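Local coordinates for protein 5-carboxymethyl-2-hydroxymuconate semialdehyde dehydrogenase (Thermus thermophilus, PDB 2D4E) that probably oxidises 5-carboxymethyl-2-hydroxymuconate semialdehyde to the corresponding acid with NAD as electron acceptor, at residues C[283-288]-C[442-447]. Residues are numbered along the deposited sequence; the frame is centred on the assembly and turned at random.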
loop_
_atom_site.group_PDB
_atom_site.type_symbol
_atom_site.label_atom_id
_atom_site.label_comp_id
_atom_site.label_asym_id
_atom_site.label_seq_id
_atom_site.Cartn_x
_atom_site.Cartn_y
_atom_site.Cartn_z
ATOM N N ASP C 283 28.231 13.015 22.317
ATOM C CA ASP C 283 27.016 13.679 22.798
ATOM C C ASP C 283 25.860 12.755 23.175
ATOM O O ASP C 283 24.782 13.225 23.527
ATOM C CB ASP C 283 26.518 14.663 21.736
ATOM C CG ASP C 283 25.740 13.969 20.622
ATOM O OD1 ASP C 283 26.014 12.778 20.358
ATOM O OD2 ASP C 283 24.864 14.614 20.006
ATOM N N ALA C 284 26.074 11.451 23.102
ATOM C CA ALA C 284 25.009 10.508 23.407
ATOM C C ALA C 284 24.882 10.209 24.886
ATOM O O ALA C 284 25.711 10.624 25.692
ATOM C CB ALA C 284 25.238 9.210 22.643
ATOM N N ASP C 285 23.815 9.506 25.238
ATOM C CA ASP C 285 23.609 9.088 26.618
ATOM C C ASP C 285 24.618 7.945 26.748
ATOM O O ASP C 285 24.349 6.823 26.317
ATOM C CB ASP C 285 22.188 8.557 26.799
ATOM C CG ASP C 285 21.908 8.129 28.219
ATOM O OD1 ASP C 285 22.823 7.574 28.857
ATOM O OD2 ASP C 285 20.772 8.334 28.691
ATOM N N LEU C 286 25.785 8.238 27.315
ATOM C CA LEU C 286 26.843 7.238 27.441
ATOM C C LEU C 286 26.549 6.095 28.409
ATOM O O LEU C 286 27.144 5.021 28.307
ATOM C CB LEU C 286 28.165 7.925 27.800
ATOM C CG LEU C 286 28.624 8.948 26.751
ATOM C CD1 LEU C 286 29.908 9.631 27.197
ATOM C CD2 LEU C 286 28.833 8.245 25.412
ATOM N N GLU C 287 25.638 6.315 29.349
ATOM C CA GLU C 287 25.285 5.259 30.286
ATOM C C GLU C 287 24.480 4.196 29.536
ATOM O O GLU C 287 24.733 3.004 29.676
ATOM C CB GLU C 287 24.463 5.824 31.444
ATOM C CG GLU C 287 25.243 6.766 32.343
ATOM C CD GLU C 287 26.518 6.130 32.870
ATOM O OE1 GLU C 287 26.433 5.045 33.494
ATOM O OE2 GLU C 287 27.608 6.714 32.660
ATOM N N ARG C 288 23.514 4.640 28.735
ATOM C CA ARG C 288 22.690 3.722 27.953
ATOM C C ARG C 288 23.545 3.098 26.850
ATOM O O ARG C 288 23.436 1.903 26.564
ATOM C CB ARG C 288 21.503 4.463 27.324
ATOM C CG ARG C 288 20.552 3.552 26.545
ATOM C CD ARG C 288 19.696 4.321 25.535
ATOM N NE ARG C 288 18.905 5.388 26.146
ATOM C CZ ARG C 288 18.035 6.149 25.485
ATOM N NH1 ARG C 288 17.829 5.957 24.186
ATOM N NH2 ARG C 288 17.362 7.101 26.125
ATOM N N PHE C 442 24.592 5.790 18.415
ATOM C CA PHE C 442 24.330 6.436 19.684
ATOM C C PHE C 442 24.772 7.896 19.635
ATOM O O PHE C 442 25.963 8.210 19.646
ATOM C CB PHE C 442 25.039 5.679 20.808
ATOM C CG PHE C 442 24.599 4.246 20.938
ATOM C CD1 PHE C 442 25.187 3.249 20.165
ATOM C CD2 PHE C 442 23.559 3.899 21.800
ATOM C CE1 PHE C 442 24.744 1.924 20.247
ATOM C CE2 PHE C 442 23.107 2.577 21.888
ATOM C CZ PHE C 442 23.700 1.588 21.111
ATOM N N THR C 443 23.786 8.780 19.564
ATOM C CA THR C 443 24.005 10.219 19.512
ATOM C C THR C 443 22.657 10.849 19.841
ATOM O O THR C 443 21.611 10.262 19.549
ATOM C CB THR C 443 24.443 10.671 18.098
ATOM O OG1 THR C 443 24.816 12.053 18.128
ATOM C CG2 THR C 443 23.293 10.485 17.090
ATOM N N ARG C 444 22.670 12.029 20.455
ATOM C CA ARG C 444 21.421 12.697 20.797
ATOM C C ARG C 444 20.996 13.673 19.706
ATOM O O ARG C 444 19.849 14.111 19.676
ATOM C CB ARG C 444 21.549 13.459 22.122
ATOM C CG ARG C 444 21.533 12.611 23.391
ATOM C CD ARG C 444 21.312 13.534 24.595
ATOM N NE ARG C 444 21.229 12.855 25.889
ATOM C CZ ARG C 444 22.273 12.584 26.669
ATOM N NH1 ARG C 444 23.499 12.925 26.293
ATOM N NH2 ARG C 444 22.086 11.994 27.842
ATOM N N ASP C 445 21.913 14.007 18.806
ATOM C CA ASP C 445 21.611 14.956 17.740
ATOM C C ASP C 445 20.651 14.403 16.687
ATOM O O ASP C 445 20.958 13.434 15.990
ATOM C CB ASP C 445 22.903 15.428 17.073
ATOM C CG ASP C 445 22.673 16.594 16.129
ATOM O OD1 ASP C 445 22.492 16.367 14.911
ATOM O OD2 ASP C 445 22.657 17.743 16.612
ATOM N N LEU C 446 19.490 15.042 16.580
ATOM C CA LEU C 446 18.448 14.642 15.643
ATOM C C LEU C 446 18.927 14.504 14.201
ATOM O O LEU C 446 18.849 13.424 13.623
ATOM C CB LEU C 446 17.280 15.635 15.711
ATOM C CG LEU C 446 16.094 15.445 14.756
ATOM C CD1 LEU C 446 15.506 14.064 14.927
ATOM C CD2 LEU C 446 15.030 16.494 15.041
ATOM N N GLU C 447 19.441 15.583 13.625
ATOM C CA GLU C 447 19.890 15.539 12.238
ATOM C C GLU C 447 21.039 14.572 11.941
ATOM O O GLU C 447 21.065 13.949 10.878
ATOM C CB GLU C 447 20.214 16.960 11.760
ATOM C CG GLU C 447 18.981 17.861 11.854
ATOM C CD GLU C 447 19.233 19.323 11.513
ATOM O OE1 GLU C 447 18.332 20.138 11.792
ATOM O OE2 GLU C 447 20.305 19.662 10.966
#
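The Arg444 guanidinium has the backbone of Asp285 over one face, with N 3.5 Å above its plane and CA nearby, while Asp283 O lies near its edge. Its chain runs extended from CG to NE across residues 283-285, and NH1 donates to Asp283 O at 3.1 Å. That bond is bent: the N-H...O angle is 142°, and the donor sits above the carbonyl plane. Asp285 OD2 and Arg444 NH2, 4.0 Å apart, form a long salt bridge of charge alone, for no N-H is aimed at that oxygen, which stands off the guanidinium plane; Asp285 OD1 instead N-caps helix 286-298 through Arg288 N. The Asp283 carboxylate faces the 443-445 turn, OD1 accepting from Thr443 OG1 at 2.6 Å on its syn lone pair. Weak bonds also run from Arg444 N to Asp283 OD1 and from Asp445 N to Asp283 OD2 (3.2 Å). An alanine in place of Asp283 would probably cost the Thr443 hydroxyl and both amides this acceptor, though Arg448 would still meet the hydroxyl. Apolar contact is added where Ala284 CB lies 4.0 Å from Phe442 CB, and the Phe442 side chain reaches Ala289 and Val293. Adjacent parallel strands 277-280 and 438-442 thus have their exits tied together ahead of helices 286-298 and 446-455. Chemically, the short hydroxyl-carboxylate bond is the strong polar tie, backed by weak amide bonds and a loose Arg444 charge pairing.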